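Local coordinates for protein Poly(A) RNA polymerase GLD2 (Rattus norvegicus, PDB 6LBK) that probably adds AMP units from ATP to the 3' ends of selected cytoplasmic RNAs, building poly(A) tails, with magnesium or manganese as cofactor, at residues 197-202 and 275-280; 57-62 and 204-209. The protein carries 1 engineered substitution. All coordinates share one frame; numbering follows the deposited sequence.

In the fold
Helix 200-213 takes part in both contacts. Interaction 1 lies at the surface, where the turn leading into this helix meets the irregular chain ahead of helix 283-297. Interaction 2 is buried, one turn or so further along, where the same helix crosses helix 51-63. Their chemistry follows their places: the first depends on the guanidinium of R199 and the oxygens around it, while the second has no hydrogen bond across it and relies on leucine, valine and phenylalanine carbon atoms. The two sites adjoin, because F60 of interaction 2 packs also against R201 and P202 in segment 197-202.

Interaction 1. Residues 197-202 and 275-280; sequences ENRVRP and YLSKNE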
loop_
_atom_site.group_PDB
_atom_site.type_symbol
_atom_site.label_atom_id
_atom_site.label_comp_id
_atom_site.label_asym_id
_atom_site.label_seq_id
_atom_site.Cartn_x
_atom_site.Cartn_y
_atom_site.Cartn_z
ATOM N N GLU A 197 1.450 -16.009 0.927
ATOM C CA GLU A 197 1.588 -16.796 -0.288
ATOM C C GLU A 197 2.530 -16.110 -1.268
ATOM O O GLU A 197 2.511 -14.883 -1.399
ATOM C CB GLU A 197 0.234 -17.012 -0.923
ATOM C CG GLU A 197 0.319 -17.712 -2.193
ATOM C CD GLU A 197 -1.032 -18.040 -2.627
ATOM O OE1 GLU A 197 -1.909 -17.973 -1.740
ATOM O OE2 GLU A 197 -1.232 -18.325 -3.823
ATOM N N ASN A 198 3.314 -16.921 -1.991
ATOM C CA ASN A 198 4.440 -16.429 -2.781
ATOM C C ASN A 198 4.037 -15.601 -3.994
ATOM O O ASN A 198 4.908 -14.929 -4.557
ATOM C CB ASN A 198 5.330 -17.589 -3.237
ATOM C CG ASN A 198 4.535 -18.786 -3.754
ATOM O OD1 ASN A 198 3.490 -18.628 -4.385
ATOM N ND2 ASN A 198 5.061 -19.989 -3.529
ATOM N N ARG A 199 2.767 -15.635 -4.415
ATOM C CA ARG A 199 2.313 -14.865 -5.568
ATOM C C ARG A 199 1.816 -13.482 -5.204
ATOM O O ARG A 199 1.703 -12.629 -6.094
ATOM C CB ARG A 199 1.201 -15.616 -6.320
ATOM C CG ARG A 199 1.677 -16.834 -7.080
ATOM C CD ARG A 199 0.527 -17.659 -7.611
ATOM N NE ARG A 199 -0.091 -18.407 -6.522
ATOM C CZ ARG A 199 -1.132 -19.227 -6.648
ATOM N NH1 ARG A 199 -1.699 -19.426 -7.833
ATOM N NH2 ARG A 199 -1.611 -19.850 -5.579
ATOM N N VAL A 200 1.485 -13.240 -3.936
ATOM C CA VAL A 200 0.881 -11.958 -3.575
ATOM C C VAL A 200 1.847 -10.814 -3.852
ATOM O O VAL A 200 1.458 -9.778 -4.401
ATOM C CB VAL A 200 0.418 -11.965 -2.111
ATOM C CG1 VAL A 200 -0.087 -10.594 -1.746
ATOM C CG2 VAL A 200 -0.681 -13.028 -1.890
ATOM N N ARG A 201 3.130 -10.982 -3.499
ATOM C CA ARG A 201 4.066 -9.867 -3.655
ATOM C C ARG A 201 4.430 -9.596 -5.111
ATOM O O ARG A 201 4.410 -8.416 -5.513
ATOM C CB ARG A 201 5.309 -10.088 -2.785
ATOM C CG ARG A 201 5.054 -9.722 -1.300
ATOM C CD ARG A 201 6.222 -10.127 -0.369
ATOM N NE ARG A 201 7.370 -9.231 -0.516
ATOM C CZ ARG A 201 8.575 -9.605 -0.933
ATOM N NH1 ARG A 201 8.821 -10.873 -1.234
ATOM N NH2 ARG A 201 9.544 -8.710 -1.053
ATOM N N PRO A 202 4.764 -10.599 -5.955
ATOM C CA PRO A 202 5.000 -10.288 -7.381
ATOM C C PRO A 202 3.811 -9.645 -8.070
ATOM O O PRO A 202 3.973 -8.702 -8.867
ATOM C CB PRO A 202 5.327 -11.662 -7.993
ATOM C CG PRO A 202 5.869 -12.458 -6.855
ATOM C CD PRO A 202 5.079 -12.009 -5.653
ATOM N N TYR A 275 -0.613 -19.855 3.992
ATOM C CA TYR A 275 -1.876 -20.274 3.399
ATOM C C TYR A 275 -1.594 -21.156 2.188
ATOM O O TYR A 275 -0.875 -20.752 1.269
ATOM C CB TYR A 275 -2.722 -19.068 2.990
ATOM C CG TYR A 275 -4.171 -19.406 2.694
ATOM C CD1 TYR A 275 -5.035 -19.784 3.716
ATOM C CD2 TYR A 275 -4.678 -19.333 1.397
ATOM C CE1 TYR A 275 -6.364 -20.094 3.462
ATOM C CE2 TYR A 275 -6.013 -19.643 1.127
ATOM C CZ TYR A 275 -6.852 -20.025 2.167
ATOM O OH TYR A 275 -8.178 -20.338 1.924
ATOM N N LEU A 276 -2.142 -22.363 2.204
ATOM C CA LEU A 276 -2.116 -23.254 1.056
ATOM C C LEU A 276 -3.500 -23.224 0.422
ATOM O O LEU A 276 -4.490 -23.569 1.073
ATOM C CB LEU A 276 -1.725 -24.667 1.483
ATOM C CG LEU A 276 -0.374 -24.746 2.206
ATOM C CD1 LEU A 276 -0.070 -26.166 2.705
ATOM C CD2 LEU A 276 0.744 -24.227 1.301
ATOM N N SER A 277 -3.571 -22.799 -0.830
ATOM C CA SER A 277 -4.828 -22.648 -1.546
ATOM C C SER A 277 -4.899 -23.649 -2.692
ATOM O O SER A 277 -3.877 -24.168 -3.148
ATOM C CB SER A 277 -4.985 -21.227 -2.080
ATOM O OG SER A 277 -4.065 -20.963 -3.119
ATOM N N LYS A 278 -6.128 -23.970 -3.116
ATOM C CA LYS A 278 -6.292 -24.925 -4.205
ATOM C C LYS A 278 -6.026 -24.317 -5.582
ATOM O O LYS A 278 -5.780 -25.069 -6.532
ATOM C CB LYS A 278 -7.704 -25.526 -4.178
ATOM C CG LYS A 278 -8.115 -26.220 -2.884
ATOM C CD LYS A 278 -9.517 -26.826 -3.002
ATOM C CE LYS A 278 -9.993 -27.402 -1.666
ATOM N NZ LYS A 278 -11.337 -28.042 -1.765
ATOM N N ASN A 279 -6.065 -22.991 -5.713
ATOM C CA ASN A 279 -5.943 -22.340 -7.021
ATOM C C ASN A 279 -4.542 -22.515 -7.602
ATOM O O ASN A 279 -3.557 -22.100 -6.978
ATOM C CB ASN A 279 -6.262 -20.856 -6.914
ATOM C CG ASN A 279 -6.083 -20.143 -8.232
ATOM O OD1 ASN A 279 -4.971 -19.776 -8.586
ATOM N ND2 ASN A 279 -7.174 -19.927 -8.959
ATOM N N GLU A 280 -4.454 -23.053 -8.826
ATOM C CA GLU A 280 -3.177 -23.194 -9.519
ATOM C C GLU A 280 -2.926 -22.119 -10.582
ATOM O O GLU A 280 -1.998 -22.278 -11.381
ATOM C CB GLU A 280 -3.076 -24.572 -10.177
ATOM C CG GLU A 280 -3.230 -25.780 -9.261
ATOM C CD GLU A 280 -2.952 -27.094 -9.980
ATOM O OE1 GLU A 280 -3.174 -27.168 -11.212
ATOM O OE2 GLU A 280 -2.509 -28.055 -9.318
#
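R199 reaches across to N279 with the end of its guanidinium, and the strongest bond is from NH2 to the backbone O of N279, 3.3 Å long with an N-H...O angle of 148°. The carbonyl O lies close to the guanidinium plane, as suits an N-H donor, though NH2 is tilted about 21° from the carbonyl's own plane. NH1 adds two weak bonds, one to the same N279 O and one to N279 OD1, each at 3.4 Å. A further bond from NH1 goes to the backbone O of S281, so a long, multidentate arginine can tie together several acceptors of a segment that has no regular structure.

Asparagine suits position 279 because OD1 can close an Asx turn with the backbone N of S281, its stronger partner, and still take the weak bond from R199 NH1. R199 NH2 also forms a salt bridge with E197, a buried residue whose OE2 lies roughly opposite N279 O; the modelled 2.4 Å between NH2 and E197 OE2 is doubtful in detail. E197 also accepts V200 N at its backbone O, at the entry to helix 200-213, part of the helical portion of the enzyme, beside the nucleotidyltransferase palm.

E197 is extended, a chi1 of 176° setting CG opposite its backbone N and carrying the carboxylate to 275-280. S277 OG sits at the guanidinium edge, 3.6 Å from R199 NH2, near but not hydrogen-bonded. E197 OE1 approaches the edge of the Y275 ring, 4.4 Å from CD2, while backbone bonds join Y275 to L196. The R199 side chain also touches L283 and L286 of helix 283-297.

Interaction 2. Residues 57-62 and 204-209; sequences LELFET and VLVIKK
L59 and V206 meet where two helices cross nearly at right angles, with 87° between the axes of the short segments and 9.4 Å at closest approach. The apolar contacts carry the crossing. L59 CD2 comes to 3.8 Å from V206 CG2, the two side chains lying across each other; chi1 of -178° turns the leucine's CG away from its own backbone N and sends the branched end to the partner helix. Its CG also faces L205 CD1 at 4.3 Å, and A376 touches L59. Beside it, the F60 ring is met obliquely by L205, whose CB lies 4.2 Å from F60 CD1. Helices crossing so steeply touch over only a short length, so a few bulky apolar side chains suffice.

Of the polar residues, K209 contributes aliphatic carbon, its CG 4.4 Å from L59 CD2, while NZ turns off from the crossing; its side chain is about 10 Å from that of D109, a probable catalytic magnesium ligand. Within helix 51-63, T62 OG1 and T62 N both donate to E58 O, from opposite faces of the carbonyl plane.

Beyond the crossing, I207 and V204 face helix 226-239, and I207 and L57 touch helix 283-297.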
loop_
_atom_site.group_PDB
_atom_site.type_symbol
_atom_site.label_atom_id
_atom_site.label_comp_id
_atom_site.label_asym_id
_atom_site.label_seq_id
_atom_site.Cartn_x
_atom_site.Cartn_y
_atom_site.Cartn_z
ATOM N N LEU A 57 8.085 -12.147 -12.669
ATOM C CA LEU A 57 9.111 -12.464 -11.678
ATOM C C LEU A 57 10.398 -11.679 -11.910
ATOM O O LEU A 57 11.053 -11.276 -10.943
ATOM C CB LEU A 57 9.401 -13.958 -11.649
ATOM C CG LEU A 57 8.288 -14.655 -10.895
ATOM C CD1 LEU A 57 8.401 -16.130 -11.113
ATOM C CD2 LEU A 57 8.402 -14.337 -9.463
ATOM N N GLU A 58 10.800 -11.484 -13.174
ATOM C CA GLU A 58 11.984 -10.678 -13.477
ATOM C C GLU A 58 11.827 -9.251 -12.958
ATOM O O GLU A 58 12.732 -8.701 -12.314
ATOM C CB GLU A 58 12.253 -10.683 -14.987
ATOM C CG GLU A 58 13.366 -11.606 -15.436
ATOM C CD GLU A 58 13.403 -11.817 -16.956
ATOM O OE1 GLU A 58 13.532 -10.821 -17.703
ATOM O OE2 GLU A 58 13.336 -12.987 -17.405
ATOM N N LEU A 59 10.669 -8.639 -13.222
ATOM C CA LEU A 59 10.402 -7.298 -12.715
ATOM C C LEU A 59 10.327 -7.298 -11.190
ATOM O O LEU A 59 10.825 -6.373 -10.529
ATOM C CB LEU A 59 9.097 -6.768 -13.319
ATOM C CG LEU A 59 8.681 -5.354 -12.929
ATOM C CD1 LEU A 59 9.524 -4.355 -13.680
ATOM C CD2 LEU A 59 7.224 -5.135 -13.218
ATOM N N PHE A 60 9.713 -8.333 -10.614
ATOM C CA PHE A 60 9.629 -8.434 -9.168
ATOM C C PHE A 60 11.016 -8.456 -8.545
ATOM O O PHE A 60 11.316 -7.675 -7.638
ATOM C CB PHE A 60 8.841 -9.681 -8.778
ATOM C CG PHE A 60 8.836 -9.931 -7.312
ATOM C CD1 PHE A 60 8.462 -8.912 -6.426
ATOM C CD2 PHE A 60 9.197 -11.167 -6.810
ATOM C CE1 PHE A 60 8.476 -9.113 -5.054
ATOM C CE2 PHE A 60 9.197 -11.393 -5.444
ATOM C CZ PHE A 60 8.834 -10.357 -4.556
ATOM N N GLU A 61 11.891 -9.313 -9.059
ATOM C CA GLU A 61 13.183 -9.516 -8.430
ATOM C C GLU A 61 14.115 -8.329 -8.634
ATOM O O GLU A 61 14.930 -8.030 -7.748
ATOM C CB GLU A 61 13.809 -10.776 -9.001
ATOM C CG GLU A 61 12.993 -12.009 -8.744
ATOM C CD GLU A 61 13.850 -13.237 -8.672
ATOM O OE1 GLU A 61 13.679 -14.131 -9.540
ATOM O OE2 GLU A 61 14.704 -13.293 -7.759
ATOM N N THR A 62 13.994 -7.609 -9.759
ATOM C CA THR A 62 14.863 -6.444 -9.907
ATOM C C THR A 62 14.313 -5.181 -9.233
ATOM O O THR A 62 15.110 -4.316 -8.845
ATOM C CB THR A 62 15.167 -6.184 -11.392
ATOM O OG1 THR A 62 13.951 -5.973 -12.122
ATOM C CG2 THR A 62 15.946 -7.358 -12.004
ATOM N N VAL A 204 1.294 -7.873 -6.676
ATOM C CA VAL A 204 1.085 -6.523 -6.183
ATOM C C VAL A 204 2.115 -5.574 -6.783
ATOM O O VAL A 204 1.790 -4.440 -7.155
ATOM C CB VAL A 204 1.102 -6.519 -4.646
ATOM C CG1 VAL A 204 1.446 -5.137 -4.111
ATOM C CG2 VAL A 204 -0.262 -7.020 -4.082
ATOM N N LEU A 205 3.363 -6.025 -6.918
ATOM C CA LEU A 205 4.406 -5.125 -7.399
ATOM C C LEU A 205 4.188 -4.772 -8.871
ATOM O O LEU A 205 4.273 -3.596 -9.258
ATOM C CB LEU A 205 5.790 -5.747 -7.171
ATOM C CG LEU A 205 7.127 -5.043 -7.469
ATOM C CD1 LEU A 205 7.344 -4.582 -8.919
ATOM C CD2 LEU A 205 7.290 -3.888 -6.499
ATOM N N VAL A 206 3.946 -5.781 -9.718
ATOM C CA VAL A 206 3.729 -5.475 -11.133
ATOM C C VAL A 206 2.504 -4.590 -11.294
ATOM O O VAL A 206 2.472 -3.698 -12.146
ATOM C CB VAL A 206 3.598 -6.765 -11.966
ATOM C CG1 VAL A 206 2.296 -7.535 -11.609
ATOM C CG2 VAL A 206 3.632 -6.425 -13.436
ATOM N N ILE A 207 1.502 -4.785 -10.442
ATOM C CA ILE A 207 0.283 -3.997 -10.515
ATOM C C ILE A 207 0.521 -2.554 -10.055
ATOM O O ILE A 207 -0.004 -1.608 -10.660
ATOM C CB ILE A 207 -0.796 -4.724 -9.705
ATOM C CG1 ILE A 207 -1.243 -5.974 -10.502
ATOM C CG2 ILE A 207 -1.924 -3.809 -9.396
ATOM C CD1 ILE A 207 -2.293 -6.841 -9.810
ATOM N N LYS A 208 1.331 -2.351 -9.010
ATOM C CA LYS A 208 1.724 -0.994 -8.617
ATOM C C LYS A 208 2.477 -0.296 -9.748
ATOM O O LYS A 208 2.180 0.854 -10.088
ATOM C CB LYS A 208 2.602 -1.036 -7.364
ATOM C CG LYS A 208 1.895 -0.951 -6.029
ATOM C CD LYS A 208 2.948 -0.998 -4.951
ATOM C CE LYS A 208 2.384 -0.812 -3.571
ATOM N NZ LYS A 208 3.403 -0.210 -2.658
ATOM N N LYS A 209 3.477 -0.969 -10.332
ATOM C CA LYS A 209 4.205 -0.353 -11.442
ATOM C C LYS A 209 3.262 -0.051 -12.596
ATOM O O LYS A 209 3.353 1.008 -13.225
ATOM C CB LYS A 209 5.362 -1.243 -11.917
ATOM C CG LYS A 209 6.495 -1.458 -10.890
ATOM C CD LYS A 209 7.127 -0.122 -10.484
ATOM C CE LYS A 209 8.263 -0.286 -9.490
ATOM N NZ LYS A 209 8.738 1.036 -8.964
#